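PDB 2VLD: endonuclease NucS from Pyrococcus abyssi, which cleaves the 3' and 5' single-stranded extremities of branched DNA, binds single-stranded DNA and interacts with PCNA, working as a homodimer. Local coordinates for residues F32-V37 with E106-V111; H38-A43 with R95-L100; H183-M188 with K217-K222. The protein carries 2 engineered substitutions. All blocks are in the same frame, centred on the assembly; numbering follows the deposited sequence.

Interaction 1 (F32-V37 with E106-V111); sequences FARCKV and EPYSLV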
# COMPACT_ATOMS: atom_id res chain seq x y z
N PHE A 32 -6.66 -10.79 0.25
CA PHE A 32 -6.80 -10.83 -1.19
C PHE A 32 -8.22 -11.31 -1.47
O PHE A 32 -8.62 -12.38 -1.01
CB PHE A 32 -5.78 -11.78 -1.78
CG PHE A 32 -4.42 -11.59 -1.23
CD1 PHE A 32 -4.12 -12.00 0.07
CD2 PHE A 32 -3.43 -10.99 -1.99
CE1 PHE A 32 -2.85 -11.82 0.60
CE2 PHE A 32 -2.15 -10.80 -1.47
CZ PHE A 32 -1.86 -11.21 -0.17
N ALA A 33 -8.98 -10.51 -2.21
CA ALA A 33 -10.40 -10.79 -2.40
C ALA A 33 -11.00 -10.11 -3.61
O ALA A 33 -10.67 -8.97 -3.94
CB ALA A 33 -11.19 -10.38 -1.14
N ARG A 34 -11.90 -10.83 -4.28
CA ARG A 34 -12.84 -10.21 -5.21
C ARG A 34 -13.88 -9.59 -4.31
O ARG A 34 -14.31 -10.20 -3.32
CB ARG A 34 -13.45 -11.23 -6.16
CG ARG A 34 -14.33 -10.60 -7.25
CD ARG A 34 -14.65 -11.58 -8.40
NE ARG A 34 -13.66 -11.47 -9.47
CZ ARG A 34 -13.86 -10.85 -10.63
NH1 ARG A 34 -15.04 -10.29 -10.91
NH2 ARG A 34 -12.89 -10.80 -11.53
N CYS A 35 -14.25 -8.36 -4.62
CA CYS A 35 -15.03 -7.55 -3.70
C CYS A 35 -15.55 -6.38 -4.46
O CYS A 35 -15.23 -6.21 -5.64
CB CYS A 35 -14.13 -7.03 -2.56
SG CYS A 35 -12.71 -6.01 -3.12
N LYS A 36 -16.35 -5.57 -3.79
CA LYS A 36 -16.60 -4.22 -4.27
C LYS A 36 -16.45 -3.22 -3.14
O LYS A 36 -16.38 -3.59 -1.97
CB LYS A 36 -17.91 -4.08 -5.06
CG LYS A 36 -19.06 -4.95 -4.61
CD LYS A 36 -19.99 -5.29 -5.79
CE LYS A 36 -21.17 -4.32 -5.93
NZ LYS A 36 -22.13 -4.78 -6.99
N VAL A 37 -16.34 -1.95 -3.51
CA VAL A 37 -15.98 -0.91 -2.56
C VAL A 37 -17.04 0.16 -2.61
O VAL A 37 -17.49 0.55 -3.69
CB VAL A 37 -14.60 -0.27 -2.90
CG1 VAL A 37 -14.22 0.78 -1.86
CG2 VAL A 37 -13.53 -1.34 -3.01
N GLU A 106 -15.83 -12.74 -2.66
CA GLU A 106 -15.10 -13.98 -2.80
C GLU A 106 -13.73 -13.74 -2.16
O GLU A 106 -12.87 -13.09 -2.75
CB GLU A 106 -14.99 -14.30 -4.30
CG GLU A 106 -13.93 -15.32 -4.69
CD GLU A 106 -14.38 -16.76 -4.54
OE1 GLU A 106 -15.58 -16.99 -4.29
OE2 GLU A 106 -13.52 -17.65 -4.69
N PRO A 107 -13.55 -14.23 -0.92
CA PRO A 107 -12.27 -14.03 -0.25
C PRO A 107 -11.26 -15.11 -0.63
O PRO A 107 -11.38 -16.25 -0.17
CB PRO A 107 -12.63 -14.11 1.24
CG PRO A 107 -13.91 -14.90 1.30
CD PRO A 107 -14.51 -14.99 -0.08
N TYR A 108 -10.30 -14.77 -1.48
CA TYR A 108 -9.32 -15.75 -1.95
C TYR A 108 -8.37 -16.17 -0.84
O TYR A 108 -7.92 -17.30 -0.80
CB TYR A 108 -8.51 -15.21 -3.11
CG TYR A 108 -9.33 -14.80 -4.32
CD1 TYR A 108 -9.35 -13.47 -4.73
CD2 TYR A 108 -10.06 -15.74 -5.05
CE1 TYR A 108 -10.08 -13.08 -5.85
CE2 TYR A 108 -10.79 -15.35 -6.16
CZ TYR A 108 -10.80 -14.02 -6.55
OH TYR A 108 -11.52 -13.61 -7.65
N SER A 109 -8.07 -15.25 0.06
CA SER A 109 -7.16 -15.53 1.17
C SER A 109 -7.06 -14.35 2.11
O SER A 109 -7.21 -13.20 1.71
CB SER A 109 -5.75 -15.88 0.67
OG SER A 109 -4.83 -15.86 1.75
N LEU A 110 -6.77 -14.67 3.36
CA LEU A 110 -6.51 -13.68 4.38
C LEU A 110 -5.19 -14.06 5.04
O LEU A 110 -4.93 -15.23 5.30
CB LEU A 110 -7.66 -13.67 5.39
CG LEU A 110 -7.68 -12.63 6.51
CD1 LEU A 110 -9.08 -12.51 7.11
CD2 LEU A 110 -6.67 -12.97 7.60
N VAL A 111 -4.36 -13.06 5.31
CA VAL A 111 -3.08 -13.26 5.97
C VAL A 111 -2.93 -12.32 7.17
O VAL A 111 -3.07 -11.09 7.03
CB VAL A 111 -1.91 -13.01 4.99
CG1 VAL A 111 -0.58 -13.10 5.72
CG2 VAL A 111 -1.95 -13.99 3.82
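F32 and R34 pair with S109 and E106 across two antiparallel strands of the PH-like N-terminal domain, and a classic beta bulge interrupts the ladder where Y108 and S109 both face F32. The short axes run at 164° to each other. F32 N donates to S109 O at 2.9 Å, while F32 O receives S109 N and, weakly, Y108 N, which is the signature of the bulge. R34 and E106 form a second hydrogen-bonded pair, each N donating to the other's O.

The side chains of F32, R34, S109 and E106 lie on one face of the sheet, and A33 and P107 on the other. F32 CG, anti to the carbonyl carbon and beside the backbone N (chi1 -46°), carries the ring along the S109-V111 side. Its edge makes the contacts there: S109 O lies in the ring plane, 3.7 Å from CD1, and V111 CG2 is 4.0 Å from CE1. The same ring meets the ring of F113 of the second subunit nearly perpendicularly, so this end of the ladder belongs to the dimer interface.

Y108 and R34 run side by side and point the same way, with guanidinium and ring planes 83° apart. The phenol carries E106 O over its ring centre, 4.0 Å above the plane. R34 N and A33 CA lie obliquely to the ring. D51 OD1 is hydrogen-bonded to Y108 OH and forms a long, weak ion pair with R34 NE; the main charge partner of R34 is E116 of the second subunit, bound through NH2. Y108 OH sits in the guanidinium plane at its edge, 3.5 Å from R34 NE, and touches R34 CB at 3.4 Å.

Interaction 2 (H38-A43 with R95-L100); sequences HYEGRA and RPYERL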
# COMPACT_ATOMS: atom_id res chain seq x y z
N HIS A 38 -17.44 0.61 -1.42
CA HIS A 38 -18.39 1.68 -1.26
C HIS A 38 -17.79 2.70 -0.31
O HIS A 38 -17.31 2.33 0.78
CB HIS A 38 -19.69 1.16 -0.65
CG HIS A 38 -20.24 -0.06 -1.33
ND1 HIS A 38 -21.12 0.02 -2.39
CD2 HIS A 38 -20.04 -1.37 -1.10
CE1 HIS A 38 -21.44 -1.20 -2.78
NE2 HIS A 38 -20.80 -2.06 -2.01
N TYR A 39 -17.81 3.97 -0.72
CA TYR A 39 -17.26 5.04 0.07
C TYR A 39 -18.29 6.12 0.28
O TYR A 39 -19.03 6.47 -0.64
CB TYR A 39 -16.05 5.66 -0.64
CG TYR A 39 -15.48 6.86 0.08
CD1 TYR A 39 -14.66 6.69 1.19
CD2 TYR A 39 -15.78 8.16 -0.34
CE1 TYR A 39 -14.15 7.78 1.88
CE2 TYR A 39 -15.26 9.27 0.34
CZ TYR A 39 -14.44 9.06 1.46
OH TYR A 39 -13.91 10.13 2.17
N GLU A 40 -18.34 6.63 1.50
CA GLU A 40 -19.11 7.81 1.83
C GLU A 40 -18.21 8.69 2.68
O GLU A 40 -17.80 8.30 3.77
CB GLU A 40 -20.34 7.43 2.64
CG GLU A 40 -21.40 6.67 1.87
CD GLU A 40 -22.43 6.02 2.78
OE1 GLU A 40 -22.64 6.50 3.92
OE2 GLU A 40 -23.03 5.01 2.35
N GLY A 41 -17.90 9.88 2.18
CA GLY A 41 -17.08 10.84 2.91
C GLY A 41 -17.59 12.22 2.60
O GLY A 41 -18.69 12.58 3.04
N ARG A 42 -16.82 13.00 1.85
CA ARG A 42 -17.35 14.27 1.36
C ARG A 42 -18.45 13.98 0.34
O ARG A 42 -19.53 14.61 0.38
CB ARG A 42 -16.27 15.17 0.78
CG ARG A 42 -16.83 16.52 0.32
CD ARG A 42 -15.76 17.53 -0.07
NE ARG A 42 -16.35 18.85 -0.28
CZ ARG A 42 -16.47 19.79 0.67
NH1 ARG A 42 -16.02 19.57 1.90
NH2 ARG A 42 -17.04 20.95 0.37
N ALA A 43 -18.17 13.03 -0.55
CA ALA A 43 -19.15 12.55 -1.53
C ALA A 43 -19.29 11.03 -1.46
O ALA A 43 -18.70 10.38 -0.60
CB ALA A 43 -18.78 13.01 -2.93
N ARG A 95 -14.88 13.49 13.08
CA ARG A 95 -15.29 14.89 12.93
C ARG A 95 -15.49 15.46 11.52
O ARG A 95 -16.13 16.52 11.37
CB ARG A 95 -14.60 15.86 13.91
CG ARG A 95 -15.54 16.23 15.06
CD ARG A 95 -16.98 16.35 14.55
NE ARG A 95 -17.94 16.87 15.51
CZ ARG A 95 -19.25 16.67 15.44
NH1 ARG A 95 -19.77 15.93 14.45
NH2 ARG A 95 -20.06 17.19 16.35
N PRO A 96 -14.89 14.82 10.50
CA PRO A 96 -15.75 14.49 9.39
C PRO A 96 -16.27 13.08 9.65
O PRO A 96 -15.75 12.38 10.52
CB PRO A 96 -14.80 14.52 8.18
CG PRO A 96 -13.42 14.86 8.74
CD PRO A 96 -13.48 14.55 10.20
N TYR A 97 -17.32 12.68 8.94
CA TYR A 97 -17.77 11.30 8.95
C TYR A 97 -17.30 10.66 7.66
O TYR A 97 -17.46 11.24 6.59
CB TYR A 97 -19.30 11.19 9.07
CG TYR A 97 -19.84 9.81 8.78
CD1 TYR A 97 -19.80 8.80 9.75
CD2 TYR A 97 -20.38 9.49 7.52
CE1 TYR A 97 -20.30 7.52 9.48
CE2 TYR A 97 -20.86 8.20 7.24
CZ TYR A 97 -20.82 7.22 8.22
OH TYR A 97 -21.31 5.96 7.96
N GLU A 98 -16.73 9.47 7.76
CA GLU A 98 -16.26 8.75 6.59
C GLU A 98 -16.47 7.26 6.72
O GLU A 98 -16.12 6.67 7.75
CB GLU A 98 -14.78 9.03 6.35
CG GLU A 98 -14.47 10.44 5.87
CD GLU A 98 -13.01 10.60 5.53
OE1 GLU A 98 -12.57 10.04 4.51
OE2 GLU A 98 -12.30 11.29 6.30
N ARG A 99 -17.01 6.65 5.67
CA ARG A 99 -17.25 5.21 5.67
C ARG A 99 -16.64 4.54 4.45
O ARG A 99 -17.01 4.84 3.33
CB ARG A 99 -18.76 4.90 5.71
CG ARG A 99 -19.09 3.60 6.42
CD ARG A 99 -20.58 3.30 6.41
NE ARG A 99 -20.90 2.39 5.31
CZ ARG A 99 -21.27 1.13 5.47
NH1 ARG A 99 -21.39 0.61 6.68
NH2 ARG A 99 -21.52 0.38 4.41
N LEU A 100 -15.71 3.63 4.69
CA LEU A 100 -15.18 2.83 3.62
C LEU A 100 -15.55 1.38 3.83
O LEU A 100 -15.18 0.78 4.83
CB LEU A 100 -13.66 3.01 3.52
CG LEU A 100 -12.95 2.38 2.32
CD1 LEU A 100 -13.55 2.91 1.05
CD2 LEU A 100 -11.48 2.67 2.37
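Y39 and E98 supply the side-chain hydrogen bond of this contact, which lies near the ends of two antiparallel strands in the PH-like domain. Y39 CG is anti to the backbone N (chi1 176°), which carries the ring along the partner strand to E98. Y39 OH donates to E98 OE1 at 2.7 Å; the oxygen lies in the plane of the phenol ring at its edge, whereas the hydroxyl approaches from above the carboxylate plane, the two planes being 82° apart.

The backbone bonds centre on E40 and R99, a hydrogen-bonded pair in which E40 N donates to R99 O at 2.9 Å and R99 N to E40 O. Y39 and L100 form the neighbouring non-hydrogen-bonded pair, with Y39 CA making a CH...O contact to R99 O.

Apolar contact comes from L100 CD1, 3.9 Å from Y39 CD1 at the ring edge, the side chains crossing at about a right angle. A phenylalanine in place of Y39 would probably keep this touch but leave E98 OE1 without its hydroxyl donor.

Charge is less direct. E40 OE2 stands 4.5 Å from R99 NE, far off the guanidinium plane, a proximity of charges and not a salt bridge. E40 is instead bound by R190 and Y191 of the second subunit, and R99 by E101. The chemistry therefore implies that backbone and phenol bonds join the strands, while the E40 carboxylate is committed to the dimer.

Interaction 3 (H183-M188 with K217-K222); sequences HAVSQM and KKLLEK. Engineered in segment 183-188: M188 (natural residue Leu).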
# COMPACT_ATOMS: atom_id res chain seq x y z
N HIS A 183 27.03 -6.55 2.33
CA HIS A 183 26.19 -5.61 1.59
C HIS A 183 26.92 -4.31 1.30
O HIS A 183 26.87 -3.81 0.18
CB HIS A 183 24.87 -5.34 2.33
CG HIS A 183 23.92 -4.50 1.54
ND1 HIS A 183 23.83 -3.13 1.69
CD2 HIS A 183 23.05 -4.83 0.56
CE1 HIS A 183 22.93 -2.66 0.84
NE2 HIS A 183 22.44 -3.67 0.15
N ALA A 184 27.59 -3.77 2.32
CA ALA A 184 28.42 -2.59 2.15
C ALA A 184 29.40 -2.76 0.99
O ALA A 184 29.46 -1.92 0.10
CB ALA A 184 29.16 -2.28 3.43
N VAL A 185 30.14 -3.87 1.00
CA VAL A 185 31.15 -4.10 -0.04
C VAL A 185 30.50 -4.14 -1.43
O VAL A 185 31.01 -3.52 -2.36
CB VAL A 185 32.00 -5.37 0.24
CG1 VAL A 185 32.99 -5.64 -0.89
CG2 VAL A 185 32.75 -5.21 1.55
N SER A 186 29.39 -4.86 -1.56
CA SER A 186 28.64 -4.95 -2.82
C SER A 186 28.13 -3.58 -3.28
O SER A 186 28.14 -3.27 -4.48
CB SER A 186 27.44 -5.88 -2.67
OG SER A 186 27.85 -7.13 -2.15
N GLN A 187 27.68 -2.79 -2.31
CA GLN A 187 27.24 -1.43 -2.58
C GLN A 187 28.41 -0.65 -3.19
O GLN A 187 28.32 -0.15 -4.31
CB GLN A 187 26.66 -0.77 -1.31
CG GLN A 187 25.93 0.55 -1.57
CD GLN A 187 24.91 0.96 -0.49
OE1 GLN A 187 23.90 0.28 -0.27
NE2 GLN A 187 25.14 2.12 0.14
N MSE A 188 29.54 -0.63 -2.48
CA MSE A 188 30.71 0.07 -2.98
C MSE A 188 31.18 -0.46 -4.34
O MSE A 188 31.54 0.33 -5.23
CB MSE A 188 31.85 -0.00 -1.98
CG MSE A 188 33.05 0.78 -2.43
SE MSE A 188 34.40 0.87 -1.05
CE MSE A 188 34.99 -0.98 -1.12
N LYS A 217 35.82 -8.66 4.40
CA LYS A 217 37.26 -8.72 4.13
C LYS A 217 37.56 -9.63 2.93
O LYS A 217 38.44 -9.33 2.12
CB LYS A 217 38.02 -9.19 5.37
CG LYS A 217 39.55 -9.07 5.27
CD LYS A 217 40.27 -9.30 6.62
CE LYS A 217 40.34 -10.78 7.03
NZ LYS A 217 41.17 -11.62 6.12
N LYS A 218 36.80 -10.72 2.84
CA LYS A 218 36.94 -11.70 1.78
C LYS A 218 36.58 -11.11 0.42
O LYS A 218 37.42 -11.05 -0.47
CB LYS A 218 36.07 -12.93 2.06
CG LYS A 218 36.79 -14.26 1.92
CD LYS A 218 37.35 -14.69 3.27
CE LYS A 218 38.26 -15.88 3.11
NZ LYS A 218 39.62 -15.47 2.67
N LEU A 219 35.33 -10.67 0.29
CA LEU A 219 34.84 -10.12 -0.97
C LEU A 219 35.64 -8.91 -1.43
O LEU A 219 35.76 -8.66 -2.63
CB LEU A 219 33.34 -9.81 -0.89
CG LEU A 219 32.63 -9.33 -2.16
CD1 LEU A 219 32.81 -10.29 -3.33
CD2 LEU A 219 31.16 -9.09 -1.90
N LEU A 220 36.21 -8.17 -0.48
CA LEU A 220 37.10 -7.06 -0.81
C LEU A 220 38.35 -7.58 -1.52
O LEU A 220 38.67 -7.14 -2.63
CB LEU A 220 37.50 -6.27 0.44
CG LEU A 220 36.58 -5.24 1.09
CD1 LEU A 220 37.26 -4.68 2.33
CD2 LEU A 220 36.21 -4.11 0.15
N GLU A 221 39.06 -8.50 -0.87
CA GLU A 221 40.28 -9.09 -1.43
C GLU A 221 39.96 -9.67 -2.80
O GLU A 221 40.63 -9.36 -3.79
CB GLU A 221 40.82 -10.19 -0.53
CG GLU A 221 41.57 -9.72 0.70
CD GLU A 221 41.79 -10.85 1.70
OE1 GLU A 221 41.94 -12.02 1.27
OE2 GLU A 221 41.80 -10.57 2.92
N LYS A 222 38.92 -10.50 -2.82
CA LYS A 222 38.42 -11.14 -4.03
C LYS A 222 38.16 -10.14 -5.15
O LYS A 222 38.20 -10.51 -6.33
CB LYS A 222 37.12 -11.88 -3.70
CG LYS A 222 36.59 -12.79 -4.80
CD LYS A 222 35.11 -13.10 -4.58
CE LYS A 222 34.88 -14.08 -3.44
NZ LYS A 222 33.46 -14.10 -3.02
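V185 meets L219 and L220 through aliphatic branches alone, and no flat group enters between them; the one ring in the segments, that of H183, whose CB points away from the other helix, is stacked on H38 of the second subunit, with its NE2 hydrogen-bonded to E101 of that subunit. The contact joins two helices of the PD-(D/E)XK nuclease domain. Helix 182-199 links the parallel strands 170-175 and 203-209 as a beta-alpha-beta crossover, and helix 214-223 does the same for 203-209 and 226-229. Their segments run in similar directions, 27° apart, with axes 9.4 Å from each other.

V185 CG1, anti to the backbone N (chi1 177°), reaches between the two leucines, 3.7 Å from L220 CD2. V185 and L219 lie alongside, pointing opposite ways, with V185 CG1 3.9 Å from L219 CG, while V185 and L220 cross obliquely. At the margin S186 OG touches L219 CD2, but its hydrogen bond goes to L182 O within its own helix. L207 of strand 203-209 packs on V185 and M188. The engineered M188, a selenomethionine, bends at chi3 (71°) and brings its CE to within 3.6 Å of L220 CD2.

Interactions 1 and 2 share strand 28-40 and belong to one antiparallel sheet; they touch where V37 CG1 packs on L100 CD1 at 3.7 Å, although their centres are 22 Å apart. Both are partly buried and rest on backbone ladders; interaction 2 adds one side-chain bond between its strands, whereas the R34 and E40 charges turn to the second subunit. Interaction 3, in the nuclease domain, is buried and held across its helices by aliphatic contacts, about 25 Å from interaction 1 and 35 Å from interaction 2 between nearest atoms. Within one chain interaction 3 thus lies in a different domain from the other two and touches neither, yet across the dimer, residues of interactions 2 and 3 meet.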